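Local coordinates for hypothetical protein PH1789 (PDB 1WR2) that is of unknown function but belongs to the ATP-grasp clan, proteins built from alpha/beta subdomains, at residues 55-68 with 101-115. Sequence-based numbering, arbitrary orientation.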
# COMPACT_ATOMS: atom_id res chain seq x y z
N ILE A 55 -4.44 -19.44 -0.77
CA ILE A 55 -5.11 -18.40 0.01
C ILE A 55 -6.63 -18.44 -0.10
O ILE A 55 -7.32 -17.80 0.70
CB ILE A 55 -4.60 -16.99 -0.37
CG1 ILE A 55 -5.02 -16.63 -1.79
CG2 ILE A 55 -3.08 -16.93 -0.24
CD1 ILE A 55 -4.64 -15.22 -2.18
N GLY A 56 -7.14 -19.18 -1.08
CA GLY A 56 -8.58 -19.31 -1.26
C GLY A 56 -9.26 -18.26 -2.12
O GLY A 56 -8.99 -17.07 -1.98
N TYR A 57 -10.15 -18.70 -3.00
CA TYR A 57 -10.89 -17.79 -3.88
C TYR A 57 -12.02 -17.11 -3.09
O TYR A 57 -12.49 -17.65 -2.09
CB TYR A 57 -11.50 -18.54 -5.07
CG TYR A 57 -10.50 -19.02 -6.10
CD1 TYR A 57 -9.81 -20.22 -5.95
CD2 TYR A 57 -10.25 -18.25 -7.25
CE1 TYR A 57 -8.90 -20.66 -6.92
CE2 TYR A 57 -9.34 -18.67 -8.22
CZ TYR A 57 -8.67 -19.87 -8.05
OH TYR A 57 -7.79 -20.29 -9.03
N PRO A 58 -12.47 -15.93 -3.54
CA PRO A 58 -12.01 -15.18 -4.71
C PRO A 58 -10.70 -14.44 -4.46
O PRO A 58 -10.41 -14.05 -3.33
CB PRO A 58 -13.17 -14.22 -4.97
CG PRO A 58 -13.62 -13.89 -3.58
CD PRO A 58 -13.63 -15.26 -2.91
N VAL A 59 -9.92 -14.23 -5.51
CA VAL A 59 -8.65 -13.54 -5.37
C VAL A 59 -8.52 -12.36 -6.32
O VAL A 59 -9.37 -12.14 -7.19
CB VAL A 59 -7.46 -14.49 -5.64
CG1 VAL A 59 -7.56 -15.71 -4.72
CG2 VAL A 59 -7.46 -14.93 -7.10
N VAL A 60 -7.45 -11.60 -6.14
CA VAL A 60 -7.12 -10.42 -6.93
C VAL A 60 -5.81 -10.69 -7.65
O VAL A 60 -4.90 -11.29 -7.06
CB VAL A 60 -6.90 -9.18 -6.03
CG1 VAL A 60 -6.30 -8.04 -6.84
CG2 VAL A 60 -8.21 -8.75 -5.41
N LEU A 61 -5.69 -10.26 -8.90
CA LEU A 61 -4.43 -10.41 -9.63
C LEU A 61 -3.94 -9.00 -9.91
O LEU A 61 -4.72 -8.13 -10.33
CB LEU A 61 -4.61 -11.18 -10.94
CG LEU A 61 -4.87 -12.68 -10.86
CD1 LEU A 61 -4.82 -13.26 -12.28
CD2 LEU A 61 -3.82 -13.37 -9.98
N LYS A 62 -2.66 -8.76 -9.66
CA LYS A 62 -2.06 -7.44 -9.88
C LYS A 62 -0.70 -7.61 -10.53
O LYS A 62 0.22 -8.13 -9.91
CB LYS A 62 -1.87 -6.70 -8.56
CG LYS A 62 -3.13 -6.51 -7.72
CD LYS A 62 -2.77 -5.71 -6.48
CE LYS A 62 -3.95 -5.45 -5.59
NZ LYS A 62 -3.58 -4.55 -4.45
N LEU A 63 -0.57 -7.16 -11.78
CA LEU A 63 0.69 -7.30 -12.48
C LEU A 63 1.75 -6.40 -11.86
O LEU A 63 1.52 -5.21 -11.63
CB LEU A 63 0.53 -6.97 -13.96
CG LEU A 63 1.77 -7.19 -14.82
CD1 LEU A 63 1.36 -7.62 -16.21
CD2 LEU A 63 2.60 -5.91 -14.85
N MET A 64 2.92 -6.98 -11.62
CA MET A 64 4.03 -6.24 -11.03
C MET A 64 5.04 -5.85 -12.11
O MET A 64 5.56 -6.71 -12.81
CB MET A 64 4.72 -7.08 -9.96
CG MET A 64 3.85 -7.39 -8.74
SD MET A 64 3.50 -5.91 -7.74
CE MET A 64 1.85 -5.47 -8.28
N SER A 65 5.30 -4.56 -12.24
CA SER A 65 6.24 -4.04 -13.22
C SER A 65 6.71 -2.66 -12.80
O SER A 65 5.89 -1.78 -12.52
CB SER A 65 5.59 -3.94 -14.60
OG SER A 65 6.49 -3.32 -15.51
N PRO A 66 8.03 -2.44 -12.77
CA PRO A 66 8.59 -1.14 -12.39
C PRO A 66 8.12 -0.05 -13.35
O PRO A 66 8.14 1.13 -13.02
CB PRO A 66 10.09 -1.37 -12.48
CG PRO A 66 10.24 -2.86 -12.28
CD PRO A 66 9.10 -3.40 -13.08
N GLN A 67 7.71 -0.45 -14.55
CA GLN A 67 7.25 0.51 -15.56
C GLN A 67 5.76 0.80 -15.47
O GLN A 67 5.26 1.74 -16.09
CB GLN A 67 7.54 0.01 -16.98
CG GLN A 67 9.01 -0.03 -17.35
CD GLN A 67 9.80 -0.99 -16.48
OE1 GLN A 67 9.43 -2.15 -16.33
NE2 GLN A 67 10.90 -0.49 -15.91
N ILE A 68 5.05 -0.01 -14.69
CA ILE A 68 3.61 0.17 -14.54
C ILE A 68 3.27 0.33 -13.06
O ILE A 68 2.76 -0.60 -12.43
CB ILE A 68 2.84 -1.04 -15.11
CG1 ILE A 68 3.36 -1.36 -16.52
CG2 ILE A 68 1.36 -0.73 -15.15
CD1 ILE A 68 2.73 -2.58 -17.13
N TYR A 101 0.02 -0.78 -22.66
CA TYR A 101 0.42 0.34 -21.82
C TYR A 101 1.91 0.69 -21.93
O TYR A 101 2.27 1.86 -22.14
CB TYR A 101 0.07 0.02 -20.37
CG TYR A 101 0.14 1.21 -19.44
CD1 TYR A 101 -0.91 2.11 -19.35
CD2 TYR A 101 1.26 1.41 -18.64
CE1 TYR A 101 -0.85 3.20 -18.48
CE2 TYR A 101 1.34 2.49 -17.77
CZ TYR A 101 0.28 3.38 -17.70
OH TYR A 101 0.36 4.45 -16.83
N ARG A 102 2.77 -0.31 -21.78
CA ARG A 102 4.23 -0.14 -21.88
C ARG A 102 4.78 -1.45 -22.44
O ARG A 102 5.14 -2.35 -21.69
CB ARG A 102 4.86 0.13 -20.50
CG ARG A 102 4.78 1.57 -19.98
CD ARG A 102 5.56 2.56 -20.86
NE ARG A 102 7.01 2.31 -20.88
CZ ARG A 102 7.85 2.65 -19.91
NH1 ARG A 102 7.40 3.24 -18.82
NH2 ARG A 102 9.14 2.39 -20.03
N PRO A 103 4.85 -1.58 -23.78
CA PRO A 103 5.37 -2.81 -24.37
C PRO A 103 6.80 -3.19 -23.97
O PRO A 103 7.20 -4.34 -24.13
CB PRO A 103 5.21 -2.58 -25.87
CG PRO A 103 5.12 -1.08 -26.02
CD PRO A 103 4.31 -0.68 -24.82
N ASP A 104 7.55 -2.24 -23.43
CA ASP A 104 8.93 -2.50 -23.03
C ASP A 104 9.06 -2.75 -21.52
O ASP A 104 10.17 -2.81 -20.98
CB ASP A 104 9.81 -1.30 -23.43
CG ASP A 104 9.41 -0.03 -22.71
OD1 ASP A 104 8.20 0.32 -22.74
OD2 ASP A 104 10.29 0.62 -22.11
N ALA A 105 7.93 -2.91 -20.85
CA ALA A 105 7.91 -3.13 -19.41
C ALA A 105 8.55 -4.43 -18.94
O ALA A 105 8.39 -5.48 -19.57
CB ALA A 105 6.47 -3.08 -18.90
N GLU A 106 9.28 -4.36 -17.84
CA GLU A 106 9.88 -5.55 -17.26
C GLU A 106 8.76 -6.14 -16.39
O GLU A 106 8.20 -5.44 -15.55
CB GLU A 106 11.09 -5.18 -16.39
CG GLU A 106 11.53 -6.30 -15.43
CD GLU A 106 12.79 -5.97 -14.65
OE1 GLU A 106 12.94 -4.81 -14.20
OE2 GLU A 106 13.62 -6.88 -14.46
N ILE A 107 8.41 -7.41 -16.61
CA ILE A 107 7.35 -8.02 -15.81
C ILE A 107 8.00 -8.83 -14.70
O ILE A 107 8.66 -9.83 -14.97
CB ILE A 107 6.45 -8.94 -16.66
CG1 ILE A 107 5.92 -8.19 -17.88
CG2 ILE A 107 5.27 -9.43 -15.82
CD1 ILE A 107 5.03 -7.00 -17.56
N LEU A 108 7.85 -8.38 -13.47
CA LEU A 108 8.45 -9.07 -12.33
C LEU A 108 7.60 -10.23 -11.85
O LEU A 108 8.07 -11.09 -11.10
CB LEU A 108 8.67 -8.10 -11.17
CG LEU A 108 9.67 -6.96 -11.42
CD1 LEU A 108 9.76 -6.09 -10.17
CD2 LEU A 108 11.03 -7.55 -11.77
N GLY A 109 6.34 -10.26 -12.27
CA GLY A 109 5.45 -11.33 -11.86
C GLY A 109 4.06 -10.79 -11.58
O GLY A 109 3.78 -9.64 -11.88
N VAL A 110 3.19 -11.62 -11.01
CA VAL A 110 1.83 -11.21 -10.70
C VAL A 110 1.50 -11.47 -9.24
O VAL A 110 1.68 -12.58 -8.74
CB VAL A 110 0.80 -11.96 -11.56
CG1 VAL A 110 -0.61 -11.53 -11.17
CG2 VAL A 110 1.05 -11.67 -13.02
N LEU A 111 1.02 -10.44 -8.56
CA LEU A 111 0.68 -10.57 -7.16
C LEU A 111 -0.70 -11.20 -7.04
O LEU A 111 -1.68 -10.72 -7.65
CB LEU A 111 0.71 -9.19 -6.49
CG LEU A 111 0.93 -9.14 -4.98
CD1 LEU A 111 2.12 -10.00 -4.61
CD2 LEU A 111 1.16 -7.70 -4.54
N VAL A 112 -0.78 -12.29 -6.29
CA VAL A 112 -2.05 -12.98 -6.06
C VAL A 112 -2.40 -12.64 -4.62
O VAL A 112 -1.69 -13.03 -3.70
CB VAL A 112 -1.91 -14.52 -6.17
CG1 VAL A 112 -3.27 -15.16 -6.00
CG2 VAL A 112 -1.30 -14.89 -7.50
N ALA A 113 -3.49 -11.90 -4.42
CA ALA A 113 -3.89 -11.49 -3.09
C ALA A 113 -5.34 -11.84 -2.80
O ALA A 113 -6.09 -12.25 -3.68
CB ALA A 113 -3.68 -9.99 -2.93
N PRO A 114 -5.75 -11.67 -1.54
CA PRO A 114 -7.13 -11.98 -1.18
C PRO A 114 -8.08 -10.80 -1.39
O PRO A 114 -7.64 -9.65 -1.51
CB PRO A 114 -7.01 -12.37 0.29
CG PRO A 114 -5.96 -11.39 0.78
CD PRO A 114 -4.93 -11.44 -0.34
N MET A 115 -9.37 -11.11 -1.46
CA MET A 115 -10.39 -10.08 -1.59
C MET A 115 -10.68 -9.68 -0.15
O MET A 115 -11.42 -10.37 0.57
CB MET A 115 -11.65 -10.65 -2.25
CG MET A 115 -11.59 -10.67 -3.77
SD MET A 115 -11.58 -9.00 -4.47
CE MET A 115 -13.31 -8.55 -4.27
O HOH W 1 -10.16 -13.89 -0.76
O HOH W 2 13.17 -2.43 -15.27
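Gln67 lays its CB and CG over one face of the Arg102 guanidinium, CB 3.7 Å above the plane and toward the rim, with the amide and guanidinium planes 80° apart. At an edge of that guanidinium Asp104 is held side-on, NE reaching OD1 and NH2 reaching OD2, a salt bridge that fixes the plane Gln67 rests on. The Tyr101 ring has Gln67 O at its edge, while Ile68 CG1 approaches it obliquely; the Tyr101 OH is hydrogen-bonded to Asp73.

The bend at chi2 (63°) in Gln67 turns OE1 toward the Glu106 backbone, where it accepts Glu106 N at 2.7 Å, the donor standing above the amide plane. A water joins Gln67 NE2 to Glu106 OE1. Ser65, small and polar, fits beside Ala105: its OG donates to Glu106 O (2.7 Å) and accepts from Gln67 N in an ST turn.

Beyond these loops the strands pair through Val60–Ala113, Lys62–Leu111 and Met64–Gly109, with Leu108 N adding a bond to Met64 O. Gly109 suits its place because, at its positive phi, a beta carbon would collide with the Leu108 carbonyl oxygen. On one face Leu61 CD2 packs on Val110 CG1 and Val112 CG2 (3.8 Å to the latter), branched apolar groups suited to the side covered by helix 84-101. On the other, Lys62 runs extended to a salt bridge with Glu22, and Val60 CG2 meets Met115 SD at 3.5 Å.

Strands 59-64 and 109-114, antiparallel at 155°, form the centre of a four-stranded sheet between 40-42 and 77-81, as in the small alpha/beta subdomain of ATP-grasp folds.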